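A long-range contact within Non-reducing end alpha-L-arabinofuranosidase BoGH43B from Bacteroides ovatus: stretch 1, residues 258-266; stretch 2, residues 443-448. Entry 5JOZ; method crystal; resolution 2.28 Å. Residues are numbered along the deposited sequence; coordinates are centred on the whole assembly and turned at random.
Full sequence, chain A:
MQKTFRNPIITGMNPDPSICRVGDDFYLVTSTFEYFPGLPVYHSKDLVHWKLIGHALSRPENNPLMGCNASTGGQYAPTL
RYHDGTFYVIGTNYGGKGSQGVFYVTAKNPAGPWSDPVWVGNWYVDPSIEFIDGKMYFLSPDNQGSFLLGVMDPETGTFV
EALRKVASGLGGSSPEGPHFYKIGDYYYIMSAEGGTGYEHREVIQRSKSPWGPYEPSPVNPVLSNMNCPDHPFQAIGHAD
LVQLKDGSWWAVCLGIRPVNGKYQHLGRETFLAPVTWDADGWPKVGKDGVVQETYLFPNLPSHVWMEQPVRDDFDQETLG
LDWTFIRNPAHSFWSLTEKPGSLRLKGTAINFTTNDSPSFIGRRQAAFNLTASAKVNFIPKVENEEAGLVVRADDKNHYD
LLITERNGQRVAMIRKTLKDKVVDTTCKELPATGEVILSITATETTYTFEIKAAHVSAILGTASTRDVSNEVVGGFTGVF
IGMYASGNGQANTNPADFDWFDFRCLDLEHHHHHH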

# COMPACT_ATOMS: atom_id res chain seq x y z
N PRO A 258 16.27 2.05 -0.78
CA PRO A 258 16.70 3.43 -0.51
C PRO A 258 17.44 4.08 -1.69
O PRO A 258 18.01 3.38 -2.53
N VAL A 259 17.40 5.40 -1.75
CA VAL A 259 18.17 6.18 -2.73
C VAL A 259 19.53 6.50 -2.09
O VAL A 259 19.58 7.01 -0.97
N ASN A 260 20.62 6.17 -2.78
CA ASN A 260 22.00 6.31 -2.24
C ASN A 260 22.15 5.75 -0.79
O ASN A 260 22.89 6.31 0.03
N GLY A 261 21.43 4.68 -0.49
CA GLY A 261 21.42 4.10 0.85
C GLY A 261 20.92 4.98 2.00
O GLY A 261 21.16 4.62 3.15
N LYS A 262 20.23 6.10 1.72
CA LYS A 262 19.83 7.09 2.77
C LYS A 262 18.33 7.20 3.04
O LYS A 262 17.91 7.18 4.21
N TYR A 263 17.53 7.38 1.98
CA TYR A 263 16.10 7.68 2.10
C TYR A 263 15.21 6.90 1.11
O TYR A 263 15.68 6.45 0.06
N GLN A 264 13.95 6.71 1.48
CA GLN A 264 12.98 6.01 0.63
C GLN A 264 11.67 6.79 0.57
O GLN A 264 11.14 7.24 1.59
N HIS A 265 11.15 6.94 -0.64
CA HIS A 265 9.90 7.68 -0.87
C HIS A 265 8.80 6.89 -1.56
O HIS A 265 7.64 7.27 -1.44
N LEU A 266 9.13 5.79 -2.24
CA LEU A 266 8.11 4.95 -2.87
C LEU A 266 7.29 4.14 -1.86
O LEU A 266 6.21 3.66 -2.20
N THR A 443 12.93 11.22 -11.34
CA THR A 443 14.12 10.39 -11.18
C THR A 443 14.18 10.01 -9.71
O THR A 443 13.37 10.51 -8.92
N GLU A 444 15.17 9.18 -9.34
CA GLU A 444 15.40 8.79 -7.94
C GLU A 444 15.47 9.98 -6.98
O GLU A 444 14.94 9.91 -5.86
N THR A 445 16.10 11.06 -7.43
CA THR A 445 16.34 12.24 -6.60
C THR A 445 15.35 13.40 -6.83
O THR A 445 15.08 14.16 -5.90
N THR A 446 14.86 13.57 -8.06
CA THR A 446 14.17 14.82 -8.43
C THR A 446 12.86 14.60 -9.18
O THR A 446 12.76 13.73 -10.06
N TYR A 447 11.86 15.39 -8.79
CA TYR A 447 10.65 15.56 -9.56
C TYR A 447 10.82 16.83 -10.33
O TYR A 447 11.28 17.83 -9.76
N THR A 448 10.47 16.81 -11.62
CA THR A 448 10.44 18.00 -12.46
C THR A 448 9.01 18.21 -12.96
O THR A 448 8.35 17.25 -13.37

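The contact is small, burying 267 Å² over both sides, and no direct hydrogen bond crosses it; packing and one bridging water join the stretches. Pro258 points its CA-to-CB bond away and leaves the work to Val259, which points toward stretch 2 with chi1 in t. Its two methyl branches reach Glu444: CG2 lies 3.7 Å from Glu444 O, while CG1 sits 3.8 Å from Glu444 CB and 4.2 Å from Thr445 CG2. The backbone holds this valine in a tight turn, with Val259 N donating to Tyr263 O (2.7 Å) and Lys262 N to Val259 O (2.9 Å). Within the turn, Asn260 (m), Gly261 and Lys262 (m) make no contact across; Gly261 has a positive phi, a conformation that by itself favours glycine.

Tyr263, chi1 p, leaves its backbone sideways, but its ring carries the hydroxyl over to stretch 2. Tyr263 OH packs 3.7 Å from Thr445 CG2, a methyl presented by a p rotamer, and Glu444 O lies at the edge of the ring, near its plane. Gln264, next along, is out of reach.

His265 again points toward the partner, chi1 p, and has more of its surface covered by stretch 2 than any other residue of stretch 1. Its CE1 comes 3.4 Å from Glu444 O, and its CD2 lies 3.3 Å from Tyr447 OH, a hydroxyl brought close by an m rotamer and hydrogen-bonded elsewhere in the structure. Between these two carbons, His265 NE2 meets a water at 2.9 Å, and that water donates to Thr443 O at 2.6 Å. The polar link thus ends on a backbone carbonyl, in a turn where Thr443 N donates to Thr446 O (2.8 Å) and Thr443 OG1 and Thr446 OG1 share a 2.9 Å hydrogen bond. Leu266 (m, t) stays beyond contact.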

# COMPACT_ATOMS: atom_id res chain seq x y z
CB PRO A 258 17.65 3.28 0.69
CG PRO A 258 17.55 1.86 1.15
CD PRO A 258 17.08 1.07 -0.03
CB VAL A 259 17.46 7.51 -3.11
CG1 VAL A 259 18.18 8.16 -4.29
CG2 VAL A 259 15.98 7.29 -3.44
CB ASN A 260 22.47 7.78 -2.29
CG ASN A 260 22.45 8.37 -3.69
OD1 ASN A 260 22.69 7.68 -4.69
ND2 ASN A 260 22.16 9.66 -3.77
CB LYS A 262 20.30 8.51 2.42
CG LYS A 262 21.69 8.67 1.85
CD LYS A 262 22.78 8.25 2.82
CE LYS A 262 24.12 8.82 2.36
NZ LYS A 262 25.27 8.09 2.94
CB TYR A 263 15.88 9.20 1.96
CG TYR A 263 16.34 9.80 0.65
CD1 TYR A 263 15.49 9.85 -0.46
CD2 TYR A 263 17.62 10.35 0.51
CE1 TYR A 263 15.90 10.40 -1.66
CE2 TYR A 263 18.04 10.90 -0.68
CZ TYR A 263 17.18 10.93 -1.77
OH TYR A 263 17.60 11.48 -2.98
CB GLN A 264 12.78 4.54 1.09
CG GLN A 264 11.97 4.31 2.36
CD GLN A 264 10.47 4.21 2.15
OE1 GLN A 264 10.00 4.33 1.02
NE2 GLN A 264 9.72 3.99 3.23
CB HIS A 265 10.16 9.00 -1.63
CG HIS A 265 10.71 8.82 -3.01
ND1 HIS A 265 12.01 8.45 -3.26
CD2 HIS A 265 10.14 9.04 -4.22
CE1 HIS A 265 12.21 8.40 -4.57
NE2 HIS A 265 11.09 8.76 -5.17
CB LEU A 266 8.72 3.99 -3.88
CG LEU A 266 9.61 4.56 -5.00
CD1 LEU A 266 9.90 3.46 -6.02
CD2 LEU A 266 8.98 5.76 -5.69
CB THR A 443 15.41 11.15 -11.53
OG1 THR A 443 15.63 12.17 -10.54
CG2 THR A 443 15.32 11.79 -12.91
CB GLU A 444 16.68 7.97 -7.81
CG GLU A 444 16.55 6.54 -8.28
CD GLU A 444 17.88 5.83 -8.36
OE1 GLU A 444 18.66 6.16 -9.28
OE2 GLU A 444 18.15 4.94 -7.52
CB THR A 445 17.77 12.79 -6.84
OG1 THR A 445 17.92 13.10 -8.23
CG2 THR A 445 18.83 11.75 -6.44
CB THR A 446 15.07 15.73 -9.30
OG1 THR A 446 15.45 15.04 -10.49
CG2 THR A 446 16.34 16.13 -8.53
CB TYR A 447 9.45 15.74 -8.64
CG TYR A 447 9.09 14.54 -7.82
CD1 TYR A 447 8.48 13.43 -8.41
CD2 TYR A 447 9.31 14.52 -6.45
CE1 TYR A 447 8.11 12.33 -7.66
CE2 TYR A 447 8.94 13.42 -5.69
CZ TYR A 447 8.35 12.33 -6.30
OH TYR A 447 8.00 11.23 -5.56
CB THR A 448 11.43 17.88 -13.63
OG1 THR A 448 12.73 17.61 -13.10
CG2 THR A 448 11.50 19.18 -14.45
O HOH W 1 11.35 9.04 -8.09